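Long-range contacts in proteasome assembly chaperone family protein (Pyrococcus furiosus, PDB 5Y9N), which is a PAC2-family protein related to proteasome assembly chaperones and probably acts as a chaperone in the assembly of protein complexes: residues 9-14 with 51-56; 42-47 with 202-207; 55-60 with 85-90; 187-192 with 214-219. All coordinates share one frame; numbering follows the deposited sequence.

How the interactions relate
Interactions 1 and 3 sit side by side, their centres 10 Å apart. They share Leu55 and Phe56, touch through Val52 O and Ile57 CD1, and both meet the second subunit. Interaction 1 adds edge strand 11-13 to the mixed sheet; interaction 3 joins the loops that follow strands 47-53 and 80-85. Interaction 2 lies 26 Å from interaction 1 between centres, although residues 42-47 and 51-56 are close in sequence. It joins the end of helix 32-43 to the loop leading into the long C-terminal helix, whose early turns pack on the start of helix 188-202 in interaction 4, about 18 Å away between centres. Interaction 4 lies on the other side of the chain's centre from interaction 1, about 21 Å away by nearest atoms.

Interaction 1 of 4, residues 9-14 with 51-56; sequences PVNLVL and YVDSLF
Asn11 and Asp53 exchange two backbone hydrogen bonds, Asn11 N to Asp53 O at 2.9 Å with a nearly straight N-H...O (176°) and Asp53 N to Asn11 O. Val13 and Tyr51 form the next hydrogen-bonded pair, so strand 11-13 runs antiparallel to strand 47-53, with Leu12 and Val52 as the non-hydrogen-bonded pair between them. Next along the chain, Ser54 OG donates to Pro9 O at 2.7 Å, its chi1 of 175° setting OG opposite the backbone N. The same hydroxyl oxygen accepts from Phe56 N at 3.1 Å, closing an ST turn. With an alanine in place of Ser54, Pro9 O would probably lose this donor and Phe56 N its acceptor in the turn. On the face carrying Asn11 and Asp53, Val13 lies over the Tyr51 ring, CB 4.1 Å from its centroid in a CH-pi contact; Trp165 of the second subunit meets that ring edge-to-face. Val52 CG1 packs on Val10 CG1 at 3.6 Å and Val52 CG2 on Leu12 CD1 at 3.8 Å. Backbone bonds thus fix the strand register, one hydroxyl ties the Ser54-Phe56 turn to Pro9, and apolar branches fill the other face, where Val10 meets helix 91-107 and Leu12 and Val52 meet Phe74.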
loop_
_atom_site.group_PDB
_atom_site.type_symbol
_atom_site.label_atom_id
_atom_site.label_comp_id
_atom_site.label_asym_id
_atom_site.label_seq_id
_atom_site.Cartn_x
_atom_site.Cartn_y
_atom_site.Cartn_z
ATOM N N PRO A 9 11.837 -3.119 17.673
ATOM C CA PRO A 9 11.310 -1.927 16.988
ATOM C C PRO A 9 11.129 -0.688 17.842
ATOM O O PRO A 9 11.163 0.415 17.313
ATOM C CB PRO A 9 9.947 -2.411 16.469
ATOM C CG PRO A 9 9.556 -3.516 17.405
ATOM C CD PRO A 9 10.832 -4.181 17.778
ATOM N N VAL A 10 10.887 -0.860 19.138
ATOM C CA VAL A 10 10.609 0.252 20.044
ATOM C C VAL A 10 11.435 0.107 21.318
ATOM O O VAL A 10 11.378 -0.922 21.999
ATOM C CB VAL A 10 9.124 0.283 20.416
ATOM C CG1 VAL A 10 8.850 1.384 21.444
ATOM C CG2 VAL A 10 8.279 0.477 19.171
ATOM N N ASN A 11 12.171 1.177 21.639
ATOM C CA ASN A 11 12.955 1.270 22.861
ATOM C C ASN A 11 12.396 2.368 23.711
ATOM O O ASN A 11 12.280 3.509 23.284
ATOM C CB ASN A 11 14.408 1.577 22.572
ATOM C CG ASN A 11 15.064 0.501 21.750
ATOM O OD1 ASN A 11 15.168 -0.649 22.179
ATOM N ND2 ASN A 11 15.501 0.864 20.551
ATOM N N LEU A 12 12.060 1.996 24.938
ATOM C CA LEU A 12 11.611 2.929 25.933
ATOM C C LEU A 12 12.873 3.385 26.648
ATOM O O LEU A 12 13.599 2.572 27.204
ATOM C CB LEU A 12 10.675 2.181 26.870
ATOM C CG LEU A 12 9.561 2.929 27.541
ATOM C CD1 LEU A 12 8.706 3.602 26.472
ATOM C CD2 LEU A 12 8.732 1.929 28.335
ATOM N N VAL A 13 13.171 4.667 26.579
ATOM C CA VAL A 13 14.272 5.273 27.311
ATOM C C VAL A 13 13.640 6.009 28.473
ATOM O O VAL A 13 13.197 7.140 28.347
ATOM C CB VAL A 13 15.073 6.251 26.430
ATOM C CG1 VAL A 13 16.099 7.010 27.252
ATOM C CG2 VAL A 13 15.724 5.489 25.273
ATOM N N LEU A 14 13.606 5.346 29.614
ATOM C CA LEU A 14 12.838 5.806 30.754
ATOM C C LEU A 14 13.433 5.199 32.051
ATOM O O LEU A 14 13.404 3.980 32.237
ATOM C CB LEU A 14 11.389 5.369 30.553
ATOM C CG LEU A 14 10.385 5.708 31.640
ATOM C CD1 LEU A 14 10.192 7.227 31.723
ATOM C CD2 LEU A 14 9.074 4.974 31.379
ATOM N N TYR A 51 11.700 9.120 26.858
ATOM C CA TYR A 51 11.038 9.140 25.574
ATOM C C TYR A 51 10.971 7.781 24.914
ATOM O O TYR A 51 11.628 6.845 25.337
ATOM C CB TYR A 51 11.738 10.153 24.648
ATOM C CG TYR A 51 13.162 9.811 24.305
ATOM C CD1 TYR A 51 14.196 10.071 25.196
ATOM C CD2 TYR A 51 13.484 9.251 23.084
ATOM C CE1 TYR A 51 15.507 9.753 24.892
ATOM C CE2 TYR A 51 14.802 8.934 22.758
ATOM C CZ TYR A 51 15.808 9.187 23.666
ATOM O OH TYR A 51 17.112 8.874 23.334
ATOM N N VAL A 52 10.136 7.681 23.890
ATOM C CA VAL A 52 10.035 6.493 23.049
ATOM C C VAL A 52 10.899 6.747 21.827
ATOM O O VAL A 52 10.858 7.816 21.255
ATOM C CB VAL A 52 8.597 6.213 22.591
ATOM C CG1 VAL A 52 8.523 4.957 21.756
ATOM C CG2 VAL A 52 7.678 6.079 23.799
ATOM N N ASP A 53 11.658 5.730 21.451
ATOM C CA ASP A 53 12.611 5.800 20.390
ATOM C C ASP A 53 12.325 4.660 19.447
ATOM O O ASP A 53 12.253 3.515 19.888
ATOM C CB ASP A 53 14.016 5.653 20.947
ATOM C CG ASP A 53 15.075 5.800 19.876
ATOM O OD1 ASP A 53 14.992 6.750 19.047
ATOM O OD2 ASP A 53 15.992 4.959 19.871
ATOM N N SER A 54 12.132 4.979 18.166
ATOM C CA SER A 54 11.813 3.972 17.171
ATOM C C SER A 54 12.033 4.514 15.790
ATOM O O SER A 54 11.660 5.639 15.509
ATOM C CB SER A 54 10.361 3.512 17.287
ATOM O OG SER A 54 10.029 2.602 16.239
ATOM N N LEU A 55 12.584 3.685 14.920
ATOM C CA LEU A 55 12.747 4.017 13.508
ATOM C C LEU A 55 11.419 4.315 12.834
ATOM O O LEU A 55 11.401 5.015 11.825
ATOM C CB LEU A 55 13.421 2.883 12.734
ATOM C CG LEU A 55 14.856 2.538 13.113
ATOM C CD1 LEU A 55 15.260 1.241 12.440
ATOM C CD2 LEU A 55 15.766 3.702 12.817
ATOM N N PHE A 56 10.322 3.798 13.385
ATOM C CA PHE A 56 8.984 3.947 12.804
ATOM C C PHE A 56 8.234 5.158 13.298
ATOM O O PHE A 56 7.130 5.428 12.836
ATOM C CB PHE A 56 8.189 2.652 13.029
ATOM C CG PHE A 56 8.926 1.447 12.528
ATOM C CD1 PHE A 56 9.079 1.249 11.164
ATOM C CD2 PHE A 56 9.578 0.579 13.406
ATOM C CE1 PHE A 56 9.824 0.187 10.689
ATOM C CE2 PHE A 56 10.341 -0.467 12.935
ATOM C CZ PHE A 56 10.465 -0.666 11.575
#

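Interaction 2 of 4, residues 42-47 with 202-207; sequences KELDMD and LGLNVS
Val206 splits its two methyl groups between Glu43 and Leu44, where the end of helix 32-43 meets the loop before helix 209-244. CG1 of Val206 stands anti to its backbone N (chi1 171°) and rests against the aliphatic part of Glu43, 3.7 Å from CB and 3.8 Å from CG. CG2, turned the other way, reaches Leu44 CD2 at 3.7 Å. The valine crosses both side chains obliquely: CG1 lies against the flank of Glu43, while CG2 meets the CD2 methyl at the end of Leu44. The Glu43 chain bends at chi2 (-62°), and its methylene groups, not its carboxylate, do the touching on Val206. Leu44 also uses its second branch: CD1 faces Leu204 CD1 at a looser 4.3 Å, so its forked tip spans Leu204 and Val206. Leu44 is the first residue to leave helical geometry, and a Schellman motif with Asp45 at its C-prime position ends the helix there, with Asp45 N bonded to Lys42 O at 2.9 Å. Leu204 also touches Ile80 of strand 80-85, and both Leu204 and Val206 lean on Asn199 of helix 188-202. No hydrogen bond or salt bridge joins the two segments. The contact is a modest apolar seam near the surface, 187 Å² in all, in which methyl groups and the methylenes of a charged residue hold a helix end against an interhelical loop.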
loop_
_atom_site.group_PDB
_atom_site.type_symbol
_atom_site.label_atom_id
_atom_site.label_comp_id
_atom_site.label_asym_id
_atom_site.label_seq_id
_atom_site.Cartn_x
_atom_site.Cartn_y
_atom_site.Cartn_z
ATOM N N LYS A 42 2.590 20.262 33.316
ATOM C CA LYS A 42 3.014 21.653 33.455
ATOM C C LYS A 42 2.799 22.143 34.893
ATOM O O LYS A 42 3.731 22.604 35.541
ATOM C CB LYS A 42 2.235 22.542 32.468
ATOM C CG LYS A 42 3.062 23.594 31.751
ATOM C CD LYS A 42 2.422 23.940 30.409
ATOM C CE LYS A 42 2.723 22.887 29.342
ATOM N NZ LYS A 42 1.685 22.935 28.285
ATOM N N GLU A 43 1.574 21.992 35.385
ATOM C CA GLU A 43 1.192 22.474 36.707
ATOM C C GLU A 43 1.942 21.805 37.862
ATOM O O GLU A 43 2.125 22.426 38.900
ATOM C CB GLU A 43 -0.325 22.317 36.928
ATOM C CG GLU A 43 -1.218 23.165 36.022
ATOM C CD GLU A 43 -1.027 24.665 36.193
ATOM O OE1 GLU A 43 -1.811 25.318 36.928
ATOM O OE2 GLU A 43 -0.095 25.195 35.575
ATOM N N LEU A 44 2.376 20.560 37.692
ATOM C CA LEU A 44 3.219 19.886 38.676
ATOM C C LEU A 44 4.720 20.043 38.391
ATOM O O LEU A 44 5.532 19.273 38.929
ATOM C CB LEU A 44 2.833 18.402 38.763
ATOM C CG LEU A 44 1.354 18.126 39.095
ATOM C CD1 LEU A 44 1.040 16.637 39.049
ATOM C CD2 LEU A 44 0.992 18.669 40.447
ATOM N N ASP A 45 5.104 21.041 37.585
ATOM C CA ASP A 45 6.516 21.335 37.259
ATOM C C ASP A 45 7.342 20.065 37.046
ATOM O O ASP A 45 8.388 19.883 37.670
ATOM C CB ASP A 45 7.170 22.260 38.327
ATOM C CG ASP A 45 8.552 22.818 37.892
ATOM O OD1 ASP A 45 8.638 23.505 36.855
ATOM O OD2 ASP A 45 9.549 22.569 38.602
ATOM N N MET A 46 6.846 19.188 36.165
ATOM C CA MET A 46 7.513 17.910 35.889
ATOM C C MET A 46 8.712 18.135 34.997
ATOM O O MET A 46 8.764 19.108 34.277
ATOM C CB MET A 46 6.570 16.920 35.211
ATOM C CG MET A 46 5.350 16.553 36.019
ATOM S SD MET A 46 4.780 14.896 35.583
ATOM C CE MET A 46 3.372 14.767 36.677
ATOM N N ASP A 47 9.654 17.216 35.043
ATOM C CA ASP A 47 10.828 17.258 34.192
ATOM C C ASP A 47 10.631 16.257 33.075
ATOM O O ASP A 47 9.903 15.280 33.225
ATOM C CB ASP A 47 12.076 16.866 34.999
ATOM C CG ASP A 47 12.283 17.738 36.210
ATOM O OD1 ASP A 47 12.688 18.890 36.023
ATOM O OD2 ASP A 47 12.031 17.267 37.331
ATOM N N LEU A 202 -6.139 11.115 43.079
ATOM C CA LEU A 202 -4.739 11.110 43.518
ATOM C C LEU A 202 -4.419 12.179 44.560
ATOM O O LEU A 202 -3.266 12.310 44.959
ATOM C CB LEU A 202 -3.827 11.337 42.304
ATOM C CG LEU A 202 -3.987 10.435 41.082
ATOM C CD1 LEU A 202 -2.937 10.844 40.038
ATOM C CD2 LEU A 202 -3.828 8.952 41.445
ATOM N N GLY A 203 -5.426 12.942 44.981
ATOM C CA GLY A 203 -5.269 14.029 45.942
ATOM C C GLY A 203 -4.255 15.052 45.522
ATOM O O GLY A 203 -3.321 15.302 46.265
ATOM N N LEU A 204 -4.431 15.660 44.354
ATOM C CA LEU A 204 -3.392 16.562 43.804
ATOM C C LEU A 204 -3.679 18.056 43.962
ATOM O O LEU A 204 -2.731 18.868 43.891
ATOM C CB LEU A 204 -3.138 16.258 42.337
ATOM C CG LEU A 204 -2.437 14.942 42.033
ATOM C CD1 LEU A 204 -2.482 14.668 40.530
ATOM C CD2 LEU A 204 -1.008 14.919 42.566
ATOM N N ASN A 205 -4.946 18.431 44.146
ATOM C CA ASN A 205 -5.304 19.850 44.256
ATOM C C ASN A 205 -4.656 20.785 43.214
ATOM O O ASN A 205 -4.018 21.779 43.567
ATOM C CB ASN A 205 -5.015 20.355 45.675
ATOM C CG ASN A 205 -6.241 20.315 46.543
ATOM O OD1 ASN A 205 -6.226 19.698 47.606
ATOM N ND2 ASN A 205 -7.333 20.953 46.069
ATOM N N VAL A 206 -4.816 20.435 41.940
ATOM C CA VAL A 206 -4.410 21.289 40.839
ATOM C C VAL A 206 -5.643 22.056 40.365
ATOM O O VAL A 206 -6.693 21.470 40.080
ATOM C CB VAL A 206 -3.776 20.487 39.681
ATOM C CG1 VAL A 206 -3.562 21.379 38.448
ATOM C CG2 VAL A 206 -2.453 19.859 40.129
ATOM N N SER A 207 -5.524 23.376 40.323
ATOM C CA SER A 207 -6.597 24.212 39.845
ATOM C C SER A 207 -6.725 24.045 38.335
ATOM O O SER A 207 -5.741 24.173 37.589
ATOM C CB SER A 207 -6.328 25.686 40.152
ATOM O OG SER A 207 -7.490 26.452 39.858
#

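Interaction 3 of 4, residues 55-60 with 85-90; sequences LFIPPM and ADIFLP
Ile87 reaches across to Ile57, Pro58 and Met60, joining two loops at the strand ends of the mixed alpha/beta sheet of this PAC2-family fold: the connection between strands 47-53 and 60-64, and the lead from strand 80-85 into helix 91-107. Its side chain parts at CB. The short branch, CG2, meets Met60 SD at 3.9 Å and Met60 CE at 4.2 Å; the two side chains slide past each other in opposite directions, and the bend of Met60 at chi3 (-77°) keeps its methyl beside the isoleucine. The long branch leaves CB through CG1, placed between the backbone N and the carbonyl carbon (chi1 60°), and carries CD1 out to the other loop. There CD1 comes end-on to the CD-CG side of the Pro58 ring, 3.8 Å from CD and 4.1 Å from CG. The same methyl touches Ile57 CG2 at 4.0 Å, the two isoleucines crossing at about a right angle. Strand 72-77 lies between strands 47-53 and 80-85, and its Leu72 is touched by Ile57, Ile87 and Leu89, so the loops close over the end of that strand. The region also borders a subunit interface: Ile57 O is hydrogen-bonded to Asn95 ND2 of the second subunit, and Met60 pairs antiparallel with a strand there. No polar bond links the two loops, and a looser touch is Ile57 CG1 against Leu89 CD2 at 4.3 Å.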
loop_
_atom_site.group_PDB
_atom_site.type_symbol
_atom_site.label_atom_id
_atom_site.label_comp_id
_atom_site.label_asym_id
_atom_site.label_seq_id
_atom_site.Cartn_x
_atom_site.Cartn_y
_atom_site.Cartn_z
ATOM N N LEU A 55 12.584 3.685 14.920
ATOM C CA LEU A 55 12.747 4.017 13.508
ATOM C C LEU A 55 11.419 4.315 12.834
ATOM O O LEU A 55 11.401 5.015 11.825
ATOM C CB LEU A 55 13.421 2.883 12.734
ATOM C CG LEU A 55 14.856 2.538 13.113
ATOM C CD1 LEU A 55 15.260 1.241 12.440
ATOM C CD2 LEU A 55 15.766 3.702 12.817
ATOM N N PHE A 56 10.322 3.798 13.385
ATOM C CA PHE A 56 8.984 3.947 12.804
ATOM C C PHE A 56 8.234 5.158 13.298
ATOM O O PHE A 56 7.130 5.428 12.836
ATOM C CB PHE A 56 8.189 2.652 13.029
ATOM C CG PHE A 56 8.926 1.447 12.528
ATOM C CD1 PHE A 56 9.079 1.249 11.164
ATOM C CD2 PHE A 56 9.578 0.579 13.406
ATOM C CE1 PHE A 56 9.824 0.187 10.689
ATOM C CE2 PHE A 56 10.341 -0.467 12.935
ATOM C CZ PHE A 56 10.465 -0.666 11.575
ATOM N N ILE A 57 8.826 5.900 14.222
ATOM C CA ILE A 57 8.337 7.232 14.582
ATOM C C ILE A 57 8.920 8.191 13.567
ATOM O O ILE A 57 10.138 8.238 13.389
ATOM C CB ILE A 57 8.742 7.650 16.017
ATOM C CG1 ILE A 57 7.964 6.811 17.028
ATOM C CG2 ILE A 57 8.433 9.117 16.262
ATOM C CD1 ILE A 57 8.471 6.889 18.433
ATOM N N PRO A 58 8.054 8.972 12.900
ATOM C CA PRO A 58 8.590 9.805 11.843
ATOM C C PRO A 58 9.525 10.855 12.378
ATOM O O PRO A 58 9.316 11.349 13.466
ATOM C CB PRO A 58 7.350 10.420 11.174
ATOM C CG PRO A 58 6.201 10.126 12.065
ATOM C CD PRO A 58 6.581 8.994 12.950
ATOM N N PRO A 59 10.569 11.189 11.602
ATOM C CA PRO A 59 11.619 12.094 12.042
ATOM C C PRO A 59 11.082 13.476 12.338
ATOM O O PRO A 59 10.486 14.095 11.445
ATOM C CB PRO A 59 12.554 12.161 10.854
ATOM C CG PRO A 59 11.727 11.831 9.677
ATOM C CD PRO A 59 10.680 10.868 10.168
ATOM N N MET A 60 11.253 13.937 13.577
ATOM C CA MET A 60 10.972 15.307 13.938
ATOM C C MET A 60 11.524 15.632 15.308
ATOM O O MET A 60 11.811 14.739 16.094
ATOM C CB MET A 60 9.449 15.584 13.969
ATOM C CG MET A 60 8.701 14.864 15.061
ATOM S SD MET A 60 6.976 14.666 14.671
ATOM C CE MET A 60 6.338 16.283 15.009
ATOM N N ALA A 85 2.181 12.223 23.678
ATOM C CA ALA A 85 2.535 12.091 22.264
ATOM C C ALA A 85 1.954 13.272 21.474
ATOM O O ALA A 85 0.863 13.749 21.777
ATOM C CB ALA A 85 2.004 10.770 21.729
ATOM N N ASP A 86 2.684 13.738 20.468
ATOM C CA ASP A 86 2.156 14.795 19.576
ATOM C C ASP A 86 1.779 14.333 18.167
ATOM O O ASP A 86 1.508 15.145 17.313
ATOM C CB ASP A 86 3.126 15.969 19.537
ATOM C CG ASP A 86 2.994 16.878 20.738
ATOM O OD1 ASP A 86 2.234 16.571 21.654
ATOM O OD2 ASP A 86 3.650 17.927 20.740
ATOM N N ILE A 87 1.703 13.030 17.944
ATOM C CA ILE A 87 1.373 12.474 16.661
ATOM C C ILE A 87 0.473 11.277 16.862
ATOM O O ILE A 87 0.531 10.606 17.887
ATOM C CB ILE A 87 2.624 12.061 15.873
ATOM C CG1 ILE A 87 3.433 11.020 16.588
ATOM C CG2 ILE A 87 3.531 13.268 15.673
ATOM C CD1 ILE A 87 4.724 10.663 15.868
ATOM N N PHE A 88 -0.380 11.015 15.879
ATOM C CA PHE A 88 -1.108 9.771 15.834
ATOM C C PHE A 88 -0.125 8.778 15.310
ATOM O O PHE A 88 0.850 9.151 14.706
ATOM C CB PHE A 88 -2.347 9.901 14.967
ATOM C CG PHE A 88 -3.362 10.842 15.545
ATOM C CD1 PHE A 88 -4.338 10.377 16.420
ATOM C CD2 PHE A 88 -3.322 12.214 15.239
ATOM C CE1 PHE A 88 -5.283 11.247 16.943
ATOM C CE2 PHE A 88 -4.253 13.091 15.774
ATOM C CZ PHE A 88 -5.250 12.610 16.605
ATOM N N LEU A 89 -0.357 7.512 15.614
ATOM C CA LEU A 89 0.570 6.457 15.222
ATOM C C LEU A 89 -0.204 5.299 14.653
ATOM O O LEU A 89 -1.344 5.056 15.054
ATOM C CB LEU A 89 1.315 5.981 16.436
ATOM C CG LEU A 89 2.311 6.987 17.013
ATOM C CD1 LEU A 89 2.329 6.885 18.534
ATOM C CD2 LEU A 89 3.678 6.805 16.399
ATOM N N PRO A 90 0.412 4.558 13.737
ATOM C CA PRO A 90 -0.310 3.394 13.182
ATOM C C PRO A 90 -0.547 2.288 14.218
ATOM O O PRO A 90 0.244 2.147 15.150
ATOM C CB PRO A 90 0.591 2.913 12.029
ATOM C CG PRO A 90 1.919 3.602 12.213
ATOM C CD PRO A 90 1.760 4.740 13.177
#

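Interaction 4 of 4, residues 187-192 with 214-219; sequences DPRAAA and EAEMIE
A salt bridge joins Arg189 NH2 to Glu219 OE1 at 2.6 Å. The carboxylate oxygen lies at the guanidinium edge, close to its plane, and is met on its syn side but well out of the carboxylate plane; the N-H...O angle of 136° makes the bond bent. Arg189 sets CG anti to its carbonyl carbon (chi1 -71°), and the chain runs extended to NE, carrying the flat group over Ala215, whose CB sits 3.7 Å from CZ beneath one face. Glu216 CG comes to the guanidinium edge; Glu216 OE2 stays 4.2 Å from Arg189 NH1, beyond a salt bridge, and Glu216 OE1 instead pairs with Lys213. A leucine in place of Arg189 would probably leave Glu219 without this charged partner and Ala215 without the flat group over its methyl. Asp187 caps the helix start: OD1 accepts weakly from Arg189 N at 3.2 Å and from Ala190 N at 3.3 Å, while OD2 is bonded to Thr181 OG1. Beside these polar contacts Pro188 CB packs on Ala215 CB at 4.2 Å, and Pro188 CG lies against Glu214 OE1 at 3.7 Å. The two helical segments run at 170° with axes 10.4 Å apart. They form an antiparallel pair in which the N-capped start of helix 188-202 packs on early turns of helix 209-244 that lie within a predicted coiled coil.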
loop_
_atom_site.group_PDB
_atom_site.type_symbol
_atom_site.label_atom_id
_atom_site.label_comp_id
_atom_site.label_asym_id
_atom_site.label_seq_id
_atom_site.Cartn_x
_atom_site.Cartn_y
_atom_site.Cartn_z
ATOM N N ASP A 187 -10.812 20.679 23.159
ATOM C CA ASP A 187 -11.763 20.995 24.220
ATOM C C ASP A 187 -11.120 21.077 25.607
ATOM O O ASP A 187 -11.170 20.117 26.367
ATOM C CB ASP A 187 -12.877 19.937 24.205
ATOM C CG ASP A 187 -14.057 20.343 25.043
ATOM O OD1 ASP A 187 -13.969 21.396 25.757
ATOM O OD2 ASP A 187 -15.067 19.595 24.992
ATOM N N PRO A 188 -10.533 22.223 25.951
ATOM C CA PRO A 188 -9.932 22.350 27.285
ATOM C C PRO A 188 -10.927 22.199 28.437
ATOM O O PRO A 188 -10.515 21.839 29.538
ATOM C CB PRO A 188 -9.360 23.773 27.300
ATOM C CG PRO A 188 -9.157 24.116 25.869
ATOM C CD PRO A 188 -10.204 23.364 25.083
ATOM N N ARG A 189 -12.213 22.479 28.200
ATOM C CA ARG A 189 -13.202 22.319 29.249
ATOM C C ARG A 189 -13.333 20.859 29.660
ATOM O O ARG A 189 -13.289 20.544 30.855
ATOM C CB ARG A 189 -14.559 22.874 28.828
ATOM C CG ARG A 189 -14.582 24.391 28.747
ATOM C CD ARG A 189 -15.986 24.933 28.517
ATOM N NE ARG A 189 -15.939 26.208 27.794
ATOM C CZ ARG A 189 -15.570 27.376 28.324
ATOM N NH1 ARG A 189 -15.190 27.478 29.610
ATOM N NH2 ARG A 189 -15.570 28.460 27.556
ATOM N N ALA A 190 -13.471 19.970 28.680
ATOM C CA ALA A 190 -13.576 18.533 28.972
ATOM C C ALA A 190 -12.301 17.996 29.632
ATOM O O ALA A 190 -12.370 17.115 30.495
ATOM C CB ALA A 190 -13.878 17.741 27.704
ATOM N N ALA A 191 -11.151 18.542 29.237
ATOM C CA ALA A 191 -9.889 18.184 29.851
ATOM C C ALA A 191 -9.917 18.555 31.321
ATOM O O ALA A 191 -9.481 17.771 32.171
ATOM C CB ALA A 191 -8.728 18.875 29.150
ATOM N N ALA A 192 -10.451 19.743 31.612
ATOM C CA ALA A 192 -10.598 20.202 32.995
ATOM C C ALA A 192 -11.442 19.230 33.823
ATOM O O ALA A 192 -11.037 18.812 34.904
ATOM C CB ALA A 192 -11.197 21.590 33.034
ATOM N N GLU A 214 -8.252 29.626 29.468
ATOM C CA GLU A 214 -7.752 29.380 28.118
ATOM C C GLU A 214 -8.906 29.184 27.132
ATOM O O GLU A 214 -8.889 29.743 26.040
ATOM C CB GLU A 214 -6.845 28.149 28.124
ATOM C CG GLU A 214 -5.946 27.972 26.919
ATOM C CD GLU A 214 -5.228 26.616 26.968
ATOM O OE1 GLU A 214 -5.926 25.586 26.829
ATOM O OE2 GLU A 214 -3.974 26.559 27.150
ATOM N N ALA A 215 -9.905 28.408 27.527
ATOM C CA ALA A 215 -11.069 28.162 26.689
ATOM C C ALA A 215 -11.867 29.427 26.413
ATOM O O ALA A 215 -12.344 29.617 25.292
ATOM C CB ALA A 215 -11.976 27.115 27.326
ATOM N N GLU A 216 -12.030 30.269 27.431
ATOM C CA GLU A 216 -12.765 31.520 27.276
ATOM C C GLU A 216 -12.020 32.433 26.339
ATOM O O GLU A 216 -12.617 32.957 25.403
ATOM C CB GLU A 216 -13.014 32.221 28.618
ATOM C CG GLU A 216 -14.292 31.763 29.297
ATOM C CD GLU A 216 -14.272 31.945 30.807
ATOM O OE1 GLU A 216 -13.540 32.832 31.313
ATOM O OE2 GLU A 216 -15.015 31.198 31.490
ATOM N N MET A 217 -10.721 32.606 26.571
ATOM C CA MET A 217 -9.892 33.477 25.718
ATOM C C MET A 217 -9.881 33.077 24.232
ATOM O O MET A 217 -9.851 33.949 23.369
ATOM C CB MET A 217 -8.470 33.586 26.249
ATOM C CG MET A 217 -8.388 34.458 27.499
ATOM S SD MET A 217 -6.905 34.078 28.401
ATOM C CE MET A 217 -5.626 34.735 27.324
ATOM N N ILE A 218 -9.900 31.777 23.955
ATOM C CA ILE A 218 -9.974 31.266 22.589
ATOM C C ILE A 218 -11.309 31.646 21.952
ATOM O O ILE A 218 -11.340 32.162 20.837
ATOM C CB ILE A 218 -9.811 29.728 22.551
ATOM C CG1 ILE A 218 -8.375 29.340 22.904
ATOM C CG2 ILE A 218 -10.190 29.131 21.184
ATOM C CD1 ILE A 218 -8.254 27.904 23.386
ATOM N N GLU A 219 -12.394 31.368 22.669
ATOM C CA GLU A 219 -13.740 31.684 22.215
ATOM C C GLU A 219 -13.978 33.193 22.048
ATOM O O GLU A 219 -14.572 33.607 21.056
ATOM C CB GLU A 219 -14.765 31.066 23.156
ATOM C CG GLU A 219 -14.795 29.539 23.031
ATOM C CD GLU A 219 -15.419 28.821 24.218
ATOM O OE1 GLU A 219 -15.862 29.484 25.164
ATOM O OE2 GLU A 219 -15.465 27.579 24.212
#